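Local coordinates for putative iron-uptake ABC transport system,periplasmic iron-binding protein (Campylobacter jejuni, PDB 3E13) that binds ferric iron in the periplasm and probably delivers it to an ABC transport system for iron uptake, at residues A[99-104]-A[273-278]; A[266-271]-A[280-285]; A[112-117]-A[190-195]; A[105-110]-A[217-222]. All coordinates share one frame; numbering follows the deposited sequence.

Contact 1: residues A[99-104]-A[273-278]; sequences ITKRAR and FPIRND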
loop_
_atom_site.group_PDB
_atom_site.type_symbol
_atom_site.label_atom_id
_atom_site.label_comp_id
_atom_site.label_asym_id
_atom_site.label_seq_id
_atom_site.Cartn_x
_atom_site.Cartn_y
_atom_site.Cartn_z
ATOM N N ILE A 99 -1.730 -5.611 8.451
ATOM C CA ILE A 99 -2.456 -4.767 9.418
ATOM C C ILE A 99 -3.630 -4.021 8.759
ATOM O O ILE A 99 -4.573 -3.633 9.453
ATOM C CB ILE A 99 -1.545 -3.801 10.177
ATOM C CG1 ILE A 99 -0.850 -2.801 9.265
ATOM C CG2 ILE A 99 -0.530 -4.584 10.935
ATOM C CD1 ILE A 99 -0.238 -1.626 10.027
ATOM N N THR A 100 -3.586 -3.797 7.451
ATOM C CA THR A 100 -4.680 -3.199 6.682
ATOM C C THR A 100 -4.671 -3.720 5.264
ATOM O O THR A 100 -3.660 -4.249 4.787
ATOM C CB THR A 100 -4.582 -1.662 6.563
ATOM O OG1 THR A 100 -3.417 -1.331 5.797
ATOM C CG2 THR A 100 -4.448 -0.960 7.839
ATOM N N LYS A 101 -5.782 -3.492 4.555
ATOM C CA LYS A 101 -5.860 -3.616 3.126
ATOM C C LYS A 101 -6.104 -2.238 2.503
ATOM O O LYS A 101 -6.666 -1.319 3.126
ATOM C CB LYS A 101 -7.020 -4.551 2.676
ATOM C CG LYS A 101 -6.774 -5.998 3.006
ATOM C CD LYS A 101 -8.112 -6.804 3.105
ATOM C CE LYS A 101 -8.698 -7.078 1.736
ATOM N NZ LYS A 101 -10.095 -7.721 1.847
ATOM N N ARG A 102 -5.670 -2.107 1.267
ATOM C CA ARG A 102 -5.911 -0.911 0.440
ATOM C C ARG A 102 -6.059 -1.341 -1.022
ATOM O O ARG A 102 -5.576 -2.364 -1.398
ATOM C CB ARG A 102 -4.778 0.118 0.636
ATOM C CG ARG A 102 -3.369 -0.448 0.388
ATOM C CD ARG A 102 -2.626 -0.899 1.685
ATOM N NE ARG A 102 -2.425 0.198 2.612
ATOM C CZ ARG A 102 -1.578 1.224 2.480
ATOM N NH1 ARG A 102 -0.801 1.323 1.423
ATOM N NH2 ARG A 102 -1.471 2.128 3.437
ATOM N N ALA A 103 -6.763 -0.569 -1.835
ATOM C CA ALA A 103 -6.996 -0.902 -3.219
ATOM C C ALA A 103 -6.362 0.185 -4.111
ATOM O O ALA A 103 -6.492 1.375 -3.802
ATOM C CB ALA A 103 -8.502 -0.993 -3.481
ATOM N N ARG A 104 -5.667 -0.238 -5.176
ATOM C CA ARG A 104 -5.052 0.684 -6.095
ATOM C C ARG A 104 -6.029 0.834 -7.275
ATOM O O ARG A 104 -6.245 -0.099 -8.074
ATOM C CB ARG A 104 -3.664 0.214 -6.521
ATOM C CG ARG A 104 -2.851 1.325 -7.161
ATOM C CD ARG A 104 -1.401 1.162 -6.941
ATOM N NE ARG A 104 -0.615 2.327 -7.344
ATOM C CZ ARG A 104 -0.479 3.450 -6.629
ATOM N NH1 ARG A 104 -1.126 3.583 -5.490
ATOM N NH2 ARG A 104 0.258 4.478 -7.060
ATOM N N PHE A 273 -8.823 -0.099 4.791
ATOM C CA PHE A 273 -9.732 -1.225 5.121
ATOM C C PHE A 273 -9.120 -2.026 6.258
ATOM O O PHE A 273 -7.968 -2.480 6.172
ATOM C CB PHE A 273 -9.964 -2.141 3.910
ATOM C CG PHE A 273 -10.536 -1.445 2.701
ATOM C CD1 PHE A 273 -9.778 -1.276 1.579
ATOM C CD2 PHE A 273 -11.861 -1.049 2.670
ATOM C CE1 PHE A 273 -10.323 -0.617 0.451
ATOM C CE2 PHE A 273 -12.389 -0.396 1.549
ATOM C CZ PHE A 273 -11.605 -0.212 0.457
ATOM N N PRO A 274 -9.873 -2.286 7.328
ATOM C CA PRO A 274 -9.367 -3.153 8.406
ATOM C C PRO A 274 -9.133 -4.571 7.949
ATOM O O PRO A 274 -9.825 -5.078 7.041
ATOM C CB PRO A 274 -10.504 -3.171 9.424
ATOM C CG PRO A 274 -11.725 -2.853 8.611
ATOM C CD PRO A 274 -11.275 -1.883 7.556
ATOM N N ILE A 275 -8.223 -5.259 8.632
ATOM C CA ILE A 275 -8.076 -6.701 8.448
ATOM C C ILE A 275 -9.162 -7.438 9.219
ATOM O O ILE A 275 -9.715 -8.408 8.712
ATOM C CB ILE A 275 -6.687 -7.142 8.901
ATOM C CG1 ILE A 275 -5.668 -6.502 7.986
ATOM C CG2 ILE A 275 -6.555 -8.672 8.943
ATOM C CD1 ILE A 275 -5.664 -6.950 6.567
ATOM N N ARG A 276 -9.478 -6.986 10.411
ATOM C CA ARG A 276 -10.479 -7.681 11.217
ATOM C C ARG A 276 -11.819 -7.584 10.553
ATOM O O ARG A 276 -12.191 -6.519 10.019
ATOM C CB ARG A 276 -10.592 -7.043 12.598
ATOM C CG ARG A 276 -9.437 -7.128 13.506
ATOM C CD ARG A 276 -9.682 -6.447 14.824
ATOM N NE ARG A 276 -10.708 -7.163 15.617
ATOM C CZ ARG A 276 -10.504 -7.792 16.779
ATOM N NH1 ARG A 276 -9.306 -7.847 17.341
ATOM N NH2 ARG A 276 -11.559 -8.370 17.384
ATOM N N ASN A 277 -12.600 -8.676 10.687
ATOM C CA ASN A 277 -13.907 -8.746 10.093
ATOM C C ASN A 277 -15.045 -8.289 10.997
ATOM O O ASN A 277 -16.224 -8.380 10.609
ATOM C CB ASN A 277 -14.222 -10.122 9.513
ATOM C CG ASN A 277 -14.424 -11.214 10.572
ATOM O OD1 ASN A 277 -14.462 -10.967 11.772
ATOM N ND2 ASN A 277 -14.550 -12.454 10.094
ATOM N N ASP A 278 -14.707 -7.744 12.145
ATOM C CA ASP A 278 -15.679 -7.224 13.111
ATOM C C ASP A 278 -15.528 -5.711 13.409
ATOM O O ASP A 278 -16.025 -5.198 14.410
ATOM C CB ASP A 278 -15.611 -8.064 14.395
ATOM C CG ASP A 278 -14.318 -7.903 15.125
ATOM O OD1 ASP A 278 -14.181 -8.446 16.240
ATOM O OD2 ASP A 278 -13.401 -7.212 14.629
#
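Lys101 and Phe273 form a single antiparallel bridge by which the brief strand 273-274 is attached to the long strand 97-109, in the buried middle of this solute-binding protein. The pair is of the hydrogen-bonded kind. Lys101 N donates to Phe273 O at 2.9 Å, nearly straight (169°), and Phe273 N returns a bond to Lys101 O at 3.0 Å, somewhat more bent (153°). The side chains of the pair share one side of the sheet but soon part. Phe273 turns its ring edge to the partner strand, with CD1 3.5 Å from Lys101 O and the backbone of Arg102 and Ala103 also near the ring plane. The lysine leads away to a salt bridge with Glu293.

Past the pair, contact passes to Ile275. Its CG1 lies anti to its own carbonyl carbon (chi1 -65°) and meets the backbone at Ile99 C, 3.3 Å away. Its CD1 goes on to Lys101 CG, 3.8 Å distant, the two side chains crossing at about a right angle. Thus a strand of minimal length is supplemented by a hydrophobic contact from the loop that follows it.

Thr100 OG1 and Arg102 NH2 both bind Glu272 OE2, and Arg102, whose side chain comes within about 4 Å of the ferric ion, also bonds the iron ligand Tyr12. On the other side of strand 97-109 runs strand 233-241, where Ile99 and Thr100 both face Ser236 in a classic bulge, while helix 260-268 packs against Thr100 and Pro274.

Contact 2: residues A[266-271]-A[280-285]; sequences LTDSNY and ELSQTV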
loop_
_atom_site.group_PDB
_atom_site.type_symbol
_atom_site.label_atom_id
_atom_site.label_comp_id
_atom_site.label_asym_id
_atom_site.label_seq_id
_atom_site.Cartn_x
_atom_site.Cartn_y
_atom_site.Cartn_z
ATOM N N LEU A 266 -7.437 2.876 12.196
ATOM C CA LEU A 266 -6.887 2.726 10.847
ATOM C C LEU A 266 -7.936 3.003 9.777
ATOM O O LEU A 266 -7.601 3.567 8.740
ATOM C CB LEU A 266 -6.264 1.362 10.693
ATOM C CG LEU A 266 -4.912 1.174 11.440
ATOM C CD1 LEU A 266 -4.592 -0.287 11.651
ATOM C CD2 LEU A 266 -3.803 1.870 10.728
ATOM N N THR A 267 -9.207 2.640 10.018
ATOM C CA THR A 267 -10.235 2.998 9.045
ATOM C C THR A 267 -10.833 4.400 9.280
ATOM O O THR A 267 -11.104 5.130 8.321
ATOM C CB THR A 267 -11.289 1.873 8.936
ATOM O OG1 THR A 267 -12.152 2.116 7.826
ATOM C CG2 THR A 267 -12.214 1.784 10.147
ATOM N N ASP A 268 -10.985 4.798 10.539
ATOM C CA ASP A 268 -11.590 6.081 10.855
ATOM C C ASP A 268 -10.688 7.297 10.594
ATOM O O ASP A 268 -11.192 8.376 10.203
ATOM C CB ASP A 268 -12.075 6.127 12.281
ATOM C CG ASP A 268 -13.380 5.380 12.483
ATOM O OD1 ASP A 268 -13.925 4.633 11.593
ATOM O OD2 ASP A 268 -13.909 5.452 13.608
ATOM N N SER A 269 -9.406 7.129 10.876
ATOM C CA SER A 269 -8.439 8.197 10.794
ATOM C C SER A 269 -7.492 8.095 9.589
ATOM O O SER A 269 -6.983 9.121 9.162
ATOM C CB SER A 269 -7.630 8.298 12.097
ATOM O OG SER A 269 -8.518 8.691 13.162
ATOM N N ASN A 270 -7.295 6.898 9.054
ATOM C CA ASN A 270 -6.450 6.712 7.873
ATOM C C ASN A 270 -7.151 6.189 6.644
ATOM O O ASN A 270 -6.523 6.080 5.599
ATOM C CB ASN A 270 -5.186 5.878 8.184
ATOM C CG ASN A 270 -3.984 6.362 7.396
ATOM O OD1 ASN A 270 -3.699 7.575 7.407
ATOM N ND2 ASN A 270 -3.298 5.449 6.713
ATOM N N TYR A 271 -8.452 5.892 6.747
ATOM C CA TYR A 271 -9.288 5.530 5.629
ATOM C C TYR A 271 -8.895 4.259 4.901
ATOM O O TYR A 271 -9.288 4.071 3.773
ATOM C CB TYR A 271 -9.458 6.755 4.692
ATOM C CG TYR A 271 -9.937 7.924 5.554
ATOM C CD1 TYR A 271 -11.240 7.966 6.033
ATOM C CD2 TYR A 271 -9.045 8.869 6.031
ATOM C CE1 TYR A 271 -11.631 8.963 6.878
ATOM C CE2 TYR A 271 -9.441 9.878 6.847
ATOM C CZ TYR A 271 -10.742 9.920 7.274
ATOM O OH TYR A 271 -11.166 10.905 8.157
ATOM N N GLU A 280 -16.399 -2.105 11.774
ATOM C CA GLU A 280 -17.141 -1.334 10.772
ATOM C C GLU A 280 -16.239 -0.358 10.047
ATOM O O GLU A 280 -15.399 0.318 10.653
ATOM C CB GLU A 280 -18.307 -0.592 11.421
ATOM C CG GLU A 280 -19.438 -1.529 11.830
ATOM C CD GLU A 280 -20.377 -1.914 10.704
ATOM O OE1 GLU A 280 -20.315 -1.247 9.632
ATOM O OE2 GLU A 280 -21.242 -2.844 10.911
ATOM N N LEU A 281 -16.454 -0.248 8.748
ATOM C CA LEU A 281 -15.773 0.756 7.943
ATOM C C LEU A 281 -16.187 2.157 8.365
ATOM O O LEU A 281 -17.286 2.384 8.803
ATOM C CB LEU A 281 -16.040 0.550 6.448
ATOM C CG LEU A 281 -15.703 -0.794 5.860
ATOM C CD1 LEU A 281 -16.031 -0.838 4.396
ATOM C CD2 LEU A 281 -14.258 -1.186 6.132
ATOM N N SER A 282 -15.279 3.120 8.257
ATOM C CA SER A 282 -15.599 4.506 8.498
ATOM C C SER A 282 -16.541 4.963 7.377
ATOM O O SER A 282 -16.638 4.326 6.317
ATOM C CB SER A 282 -14.345 5.371 8.478
ATOM O OG SER A 282 -13.757 5.324 7.207
ATOM N N GLN A 283 -17.283 6.031 7.637
ATOM C CA GLN A 283 -18.320 6.439 6.682
ATOM C C GLN A 283 -17.744 6.867 5.321
ATOM O O GLN A 283 -18.315 6.579 4.275
ATOM C CB GLN A 283 -19.168 7.595 7.236
ATOM C CG GLN A 283 -19.639 7.418 8.642
ATOM C CD GLN A 283 -20.166 6.057 8.975
ATOM O OE1 GLN A 283 -19.769 5.471 10.045
ATOM N NE2 GLN A 283 -21.026 5.514 8.147
ATOM N N THR A 284 -16.594 7.531 5.345
ATOM C CA THR A 284 -15.884 7.896 4.127
ATOM C C THR A 284 -15.528 6.664 3.316
ATOM O O THR A 284 -15.661 6.625 2.102
ATOM C CB THR A 284 -14.615 8.642 4.518
ATOM O OG1 THR A 284 -14.973 9.918 5.077
ATOM C CG2 THR A 284 -13.771 8.954 3.359
ATOM N N VAL A 285 -15.046 5.639 3.990
ATOM C CA VAL A 285 -14.652 4.433 3.274
ATOM C C VAL A 285 -15.907 3.705 2.714
ATOM O O VAL A 285 -15.876 3.166 1.643
ATOM C CB VAL A 285 -13.830 3.497 4.200
ATOM C CG1 VAL A 285 -13.539 2.185 3.574
ATOM C CG2 VAL A 285 -12.504 4.195 4.593
#
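Ser282 OG donates to Thr267 O at 2.9 Å, the shortest polar bond between the two segments, approaching from 57° above the carbonyl plane. The same carbonyl oxygen accepts a weak backbone bond from Tyr271 N, so two donors grip it where helix 260-268 ends. The serine oxygen works in two directions: standing between its own backbone N and carbonyl carbon (chi1 63°), it also accepts a weak bond from Val285 N at 3.5 Å. Ser282 is therefore the N-cap of helix 283-288 while it binds the last turn of the preceding helix. A second, weak link runs alongside, from Ser282 N to Thr267 OG1 at 3.3 Å; that hydroxyl also bonds Glu272 O.

Next to this polar seam the contact becomes apolar. Thr284 CB lies 3.8 Å from Tyr271 CD1, approaching the ring obliquely, and Val285 CG2 sits at the ring edge, 4.0 Å from Tyr271 CB and 3.3 Å from Tyr271 O. Tyr271, the residue that breaks out of the helix with positive phi (63°), also has its ring packed against Tyr199, an iron ligand, which makes it a second-shell neighbour of the metal site.

Asp268 OD1 comes within 3.2 Å of Ser282 CB and is salt-bridged to Lys264, which bonds Glu280 O as well. An acidic group beside the N-terminus of helix 283-288 would probably suit the partial positive charge there, though its salt bridge with Lys264 would temper the effect, just as the donated serine hydroxyl suits the electron-rich C-terminal end of helix 260-268.

Contact 3: residues A[112-117]-A[190-195]; sequences TNIDIS and EAKFAV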
loop_
_atom_site.group_PDB
_atom_site.type_symbol
_atom_site.label_atom_id
_atom_site.label_comp_id
_atom_site.label_asym_id
_atom_site.label_seq_id
_atom_site.Cartn_x
_atom_site.Cartn_y
_atom_site.Cartn_z
ATOM N N THR A 112 -16.138 16.860 -13.815
ATOM C CA THR A 112 -16.127 16.988 -15.261
ATOM C C THR A 112 -17.006 15.919 -15.868
ATOM O O THR A 112 -17.367 14.913 -15.201
ATOM C CB THR A 112 -14.710 16.831 -15.844
ATOM O OG1 THR A 112 -14.260 15.479 -15.675
ATOM C CG2 THR A 112 -13.728 17.717 -15.148
ATOM N N ASN A 113 -17.375 16.174 -17.123
ATOM C CA ASN A 113 -18.011 15.194 -17.967
ATOM C C ASN A 113 -16.851 14.488 -18.585
ATOM O O ASN A 113 -16.026 15.124 -19.270
ATOM C CB ASN A 113 -18.872 15.825 -19.047
ATOM C CG ASN A 113 -19.999 16.649 -18.473
ATOM O OD1 ASN A 113 -20.704 16.201 -17.569
ATOM N ND2 ASN A 113 -20.211 17.845 -19.040
ATOM N N ILE A 114 -16.665 13.246 -18.181
ATOM C CA ILE A 114 -15.562 12.422 -18.699
ATOM C C ILE A 114 -16.145 11.077 -18.992
ATOM O O ILE A 114 -16.881 10.514 -18.190
ATOM C CB ILE A 114 -14.343 12.333 -17.729
ATOM C CG1 ILE A 114 -13.327 11.347 -18.313
ATOM C CG2 ILE A 114 -14.776 11.995 -16.279
ATOM C CD1 ILE A 114 -11.981 11.404 -17.722
ATOM N N ASP A 115 -15.822 10.562 -20.170
ATOM C CA ASP A 115 -16.249 9.252 -20.597
ATOM C C ASP A 115 -15.263 8.237 -19.971
ATOM O O ASP A 115 -14.061 8.254 -20.239
ATOM C CB ASP A 115 -16.196 9.200 -22.136
ATOM C CG ASP A 115 -16.689 7.911 -22.689
ATOM O OD1 ASP A 115 -17.056 7.011 -21.909
ATOM O OD2 ASP A 115 -16.754 7.705 -23.925
ATOM N N ILE A 116 -15.764 7.430 -19.059
ATOM C CA ILE A 116 -14.957 6.400 -18.413
ATOM C C ILE A 116 -15.356 5.008 -18.930
ATOM O O ILE A 116 -14.881 3.989 -18.426
ATOM C CB ILE A 116 -15.117 6.494 -16.875
ATOM C CG1 ILE A 116 -16.555 6.217 -16.411
ATOM C CG2 ILE A 116 -14.678 7.853 -16.376
ATOM C CD1 ILE A 116 -16.712 5.985 -14.875
ATOM N N SER A 117 -16.208 4.947 -19.955
ATOM C CA SER A 117 -16.660 3.655 -20.472
ATOM C C SER A 117 -15.534 2.772 -21.003
ATOM O O SER A 117 -15.702 1.544 -21.042
ATOM C CB SER A 117 -17.703 3.846 -21.585
ATOM O OG SER A 117 -17.091 4.443 -22.715
ATOM N N GLU A 190 -4.820 18.605 -15.250
ATOM C CA GLU A 190 -3.562 18.337 -15.935
ATOM C C GLU A 190 -3.523 16.909 -16.512
ATOM O O GLU A 190 -2.684 16.569 -17.351
ATOM C CB GLU A 190 -2.327 18.578 -15.019
ATOM C CG GLU A 190 -1.015 18.202 -15.732
ATOM C CD GLU A 190 0.274 18.790 -15.156
ATOM O OE1 GLU A 190 0.545 18.539 -13.965
ATOM O OE2 GLU A 190 1.062 19.454 -15.952
ATOM N N ALA A 191 -4.442 16.062 -16.064
ATOM C CA ALA A 191 -4.541 14.693 -16.531
ATOM C C ALA A 191 -5.947 14.229 -16.237
ATOM O O ALA A 191 -6.614 14.781 -15.335
ATOM C CB ALA A 191 -3.543 13.813 -15.776
ATOM N N LYS A 192 -6.436 13.266 -16.986
ATOM C CA LYS A 192 -7.770 12.756 -16.740
ATOM C C LYS A 192 -7.864 11.619 -15.722
ATOM O O LYS A 192 -8.888 11.490 -15.053
ATOM C CB LYS A 192 -8.391 12.269 -18.018
ATOM C CG LYS A 192 -8.609 13.401 -19.072
ATOM C CD LYS A 192 -9.261 12.816 -20.315
ATOM C CE LYS A 192 -9.062 13.666 -21.562
ATOM N NZ LYS A 192 -10.097 14.702 -21.659
ATOM N N PHE A 193 -6.814 10.831 -15.585
ATOM C CA PHE A 193 -6.858 9.622 -14.760
ATOM C C PHE A 193 -5.578 9.532 -13.958
ATOM O O PHE A 193 -4.495 9.704 -14.510
ATOM C CB PHE A 193 -6.980 8.362 -15.623
ATOM C CG PHE A 193 -8.245 8.319 -16.476
ATOM C CD1 PHE A 193 -9.450 8.043 -15.913
ATOM C CD2 PHE A 193 -8.182 8.532 -17.838
ATOM C CE1 PHE A 193 -10.595 7.980 -16.696
ATOM C CE2 PHE A 193 -9.309 8.465 -18.630
ATOM C CZ PHE A 193 -10.530 8.211 -18.052
ATOM N N ALA A 194 -5.714 9.235 -12.669
ATOM C CA ALA A 194 -4.606 8.988 -11.788
ATOM C C ALA A 194 -4.662 7.585 -11.222
ATOM O O ALA A 194 -5.714 7.178 -10.734
ATOM C CB ALA A 194 -4.642 9.957 -10.661
ATOM N N VAL A 195 -3.530 6.907 -11.213
ATOM C CA VAL A 195 -3.387 5.646 -10.477
ATOM C C VAL A 195 -3.082 5.980 -9.027
ATOM O O VAL A 195 -2.089 6.671 -8.742
ATOM C CB VAL A 195 -2.303 4.775 -11.107
ATOM C CG1 VAL A 195 -2.166 3.490 -10.333
ATOM C CG2 VAL A 195 -2.600 4.505 -12.623
#
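Ile114 CD1 is the busiest atom of this small contact, lodged 3.5 Å from Phe193 CZ and 3.7 Å from Lys192 CB. The chain of Ile114 is extended to reach them: CG1 is anti to the backbone N (chi1 175°) and CD1 continues outward (chi2 165°). The methyl nears the ring obliquely. Ile116 supplies a lighter touch, with CG2 at the ring edge, 4.1 Å from Phe193 CE1, and Asp115 O lies near the ring plane as well. No hydrogen bond joins the two segments; methyl groups, the lysine methylenes and one phenyl ring do the work.

The other side is looser and faces solvent. Lys192 lays the CB-to-CD part of its chain against the Ile114 methyl, and the exposed chain bends at its last torsion. Asp115, likewise exposed, is occupied with its own loop: its OD1 accepts from Ser117 N at 3.0 Å, an Asx turn, and from Ser117 OG at 2.7 Å. A loop that lacks regular structure can thus be shaped by one carboxylate oxygen while its isoleucines turn to the protein.

Those isoleucines also cover Tyr108 of strand 97-109. Phe193 is buried against Ile106 of the same strand, Ile134 and Met119. Its strand, 193-197, runs between strands 97-109 and 134-135, antiparallel to the first and parallel to the second, while helix 179-188 packs on Ala194.

Contact 4: residues A[105-110]-A[217-222]; sequences IIAYNK and NSLGII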
loop_
_atom_site.group_PDB
_atom_site.type_symbol
_atom_site.label_atom_id
_atom_site.label_comp_id
_atom_site.label_asym_id
_atom_site.label_seq_id
_atom_site.Cartn_x
_atom_site.Cartn_y
_atom_site.Cartn_z
ATOM N N ILE A 105 -6.631 2.015 -7.342
ATOM C CA ILE A 105 -7.714 2.282 -8.287
ATOM C C ILE A 105 -7.341 3.328 -9.289
ATOM O O ILE A 105 -6.201 3.849 -9.285
ATOM C CB ILE A 105 -9.021 2.647 -7.507
ATOM C CG1 ILE A 105 -8.833 3.842 -6.566
ATOM C CG2 ILE A 105 -9.432 1.401 -6.639
ATOM C CD1 ILE A 105 -8.695 5.189 -7.241
ATOM N N ILE A 106 -8.271 3.651 -10.174
ATOM C CA ILE A 106 -8.027 4.715 -11.163
ATOM C C ILE A 106 -9.009 5.836 -10.805
ATOM O O ILE A 106 -10.227 5.623 -10.766
ATOM C CB ILE A 106 -8.241 4.220 -12.584
ATOM C CG1 ILE A 106 -7.285 3.089 -12.938
ATOM C CG2 ILE A 106 -8.057 5.381 -13.612
ATOM C CD1 ILE A 106 -7.706 2.284 -14.184
ATOM N N ALA A 107 -8.481 7.014 -10.508
ATOM C CA ALA A 107 -9.316 8.140 -10.091
ATOM C C ALA A 107 -9.525 9.087 -11.274
ATOM O O ALA A 107 -8.604 9.270 -12.085
ATOM C CB ALA A 107 -8.715 8.867 -8.888
ATOM N N TYR A 108 -10.743 9.634 -11.389
ATOM C CA TYR A 108 -11.054 10.674 -12.396
ATOM C C TYR A 108 -11.665 11.896 -11.697
ATOM O O TYR A 108 -12.000 11.824 -10.520
ATOM C CB TYR A 108 -11.968 10.143 -13.482
ATOM C CG TYR A 108 -13.307 9.690 -12.984
ATOM C CD1 TYR A 108 -14.417 10.507 -13.085
ATOM C CD2 TYR A 108 -13.468 8.439 -12.428
ATOM C CE1 TYR A 108 -15.642 10.080 -12.620
ATOM C CE2 TYR A 108 -14.698 8.007 -11.981
ATOM C CZ TYR A 108 -15.771 8.857 -12.047
ATOM O OH TYR A 108 -17.033 8.443 -11.590
ATOM N N ASN A 109 -11.834 12.991 -12.440
ATOM C CA ASN A 109 -12.452 14.201 -11.905
ATOM C C ASN A 109 -13.963 14.136 -12.127
ATOM O O ASN A 109 -14.461 14.294 -13.255
ATOM C CB ASN A 109 -11.846 15.438 -12.589
ATOM C CG ASN A 109 -12.166 16.719 -11.870
ATOM O OD1 ASN A 109 -11.276 17.591 -11.643
ATOM N ND2 ASN A 109 -13.399 16.874 -11.508
ATOM N N LYS A 110 -14.696 13.862 -11.061
ATOM C CA LYS A 110 -16.133 13.689 -11.153
ATOM C C LYS A 110 -16.886 15.036 -11.280
ATOM O O LYS A 110 -18.123 15.050 -11.399
ATOM C CB LYS A 110 -16.611 12.830 -9.983
ATOM C CG LYS A 110 -16.656 13.548 -8.698
ATOM C CD LYS A 110 -17.153 12.662 -7.556
ATOM C CE LYS A 110 -16.999 13.287 -6.239
ATOM N NZ LYS A 110 -17.604 12.465 -5.078
ATOM N N ASN A 217 -12.389 16.101 -2.905
ATOM C CA ASN A 217 -13.829 16.192 -3.215
ATOM C C ASN A 217 -14.100 16.081 -4.733
ATOM O O ASN A 217 -15.236 15.736 -5.135
ATOM C CB ASN A 217 -14.464 17.469 -2.670
ATOM C CG ASN A 217 -14.816 17.394 -1.174
ATOM O OD1 ASN A 217 -14.719 16.351 -0.551
ATOM N ND2 ASN A 217 -15.195 18.556 -0.593
ATOM N N SER A 218 -13.088 16.320 -5.567
ATOM C CA SER A 218 -13.200 16.226 -6.995
ATOM C C SER A 218 -13.061 14.817 -7.552
ATOM O O SER A 218 -13.281 14.613 -8.727
ATOM C CB SER A 218 -12.170 17.157 -7.644
ATOM O OG SER A 218 -10.852 16.578 -7.642
ATOM N N LEU A 219 -12.657 13.853 -6.711
ATOM C CA LEU A 219 -12.297 12.508 -7.192
ATOM C C LEU A 219 -13.439 11.519 -7.248
ATOM O O LEU A 219 -14.120 11.307 -6.239
ATOM C CB LEU A 219 -11.133 11.942 -6.404
ATOM C CG LEU A 219 -9.913 12.870 -6.342
ATOM C CD1 LEU A 219 -8.879 12.273 -5.340
ATOM C CD2 LEU A 219 -9.294 13.090 -7.648
ATOM N N GLY A 220 -13.634 10.919 -8.426
ATOM C CA GLY A 220 -14.403 9.699 -8.576
ATOM C C GLY A 220 -13.496 8.463 -8.697
ATOM O O GLY A 220 -12.373 8.566 -9.154
ATOM N N ILE A 221 -14.016 7.300 -8.325
ATOM C CA ILE A 221 -13.233 6.068 -8.330
ATOM C C ILE A 221 -13.730 5.145 -9.422
ATOM O O ILE A 221 -14.927 4.821 -9.479
ATOM C CB ILE A 221 -13.373 5.334 -6.989
ATOM C CG1 ILE A 221 -12.842 6.226 -5.855
ATOM C CG2 ILE A 221 -12.677 3.944 -7.081
ATOM C CD1 ILE A 221 -12.985 5.577 -4.421
ATOM N N ILE A 222 -12.801 4.646 -10.216
ATOM C CA ILE A 222 -12.998 3.409 -10.985
ATOM C C ILE A 222 -12.317 2.284 -10.241
ATOM O O ILE A 222 -11.109 2.318 -10.067
ATOM C CB ILE A 222 -12.380 3.558 -12.396
ATOM C CG1 ILE A 222 -13.037 4.733 -13.160
ATOM C CG2 ILE A 222 -12.441 2.280 -13.166
ATOM C CD1 ILE A 222 -12.267 5.255 -14.340
HETATM O O HOH W 1 -17.113 5.900 -10.786
HETATM O O HOH W 2 -17.041 14.775 -3.284
HETATM O O HOH W 3 -14.727 12.245 -3.645
HETATM O O HOH W 4 -16.307 9.774 -5.290
#
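The Tyr108 ring lies over the backbone of Gly220, whose CA sits above one face, 4.0 Å from the ring centroid and 19° off the normal, a CH-pi contact displaced toward the rim. Because Gly220 has no side chain, the ring can settle directly onto the strand. From the opposite side of the ring plane Ile114 CG2 reaches the rim atom CD1, and Ile222 CG1 approaches CD2 obliquely at 3.8 Å. At the edge, in plane, a water bonds Tyr108 OH at 2.7 Å and donates to Ile221 O. CG stands between the backbone N and the carbonyl carbon (chi1 62°), and the ring beyond it lies across Gly220.

Strands 105-109 and 219-222 pair antiparallel, their axes at 143°. This is sheet pairing within one lobe of a periplasmic binding protein fold. Hydrogen-bonded pairs Ile106-Ile222 and Tyr108-Gly220 flank the non-hydrogen-bonded pair Ala107-Ile221; Ile222 N to Ile106 O and Gly220 N to Tyr108 O both measure 2.8 Å. Ile105 CG1 adds an apolar touch on Ile221 CG2.

Beyond the strand end, Lys110 N donates to Ser218 O at 2.8 Å. The lysine's chain is extended past CG, bringing CE to 3.2 Å from Asn217 O, and NZ donates to three waters, two of which donate to Leu219 O and the third to Asn217 O. Leu219, facing the other way from Tyr108, packs on helices 179-188 and 198-205.

Strand 97-109 ties the set together: contact 1 uses its first part, contact 4 its second, and contact 3 involves the loop after it and strand 193-197, its neighbour in the sheet. Along the chain, contact 3 is nested within contact 4, which is nested within contact 1; contact 2 interlocks with contact 1, since 273-278 falls between its segments. Contacts 3 and 4 have centres about 8 Å apart, contacts 1 and 2 about 10 Å, but contacts 1 and 3 about 27 Å. The long strand thus connects two regions, passing the iron site near Arg102, probably as part of the antiparallel hinge of this protein, whose lobes enclose the metal.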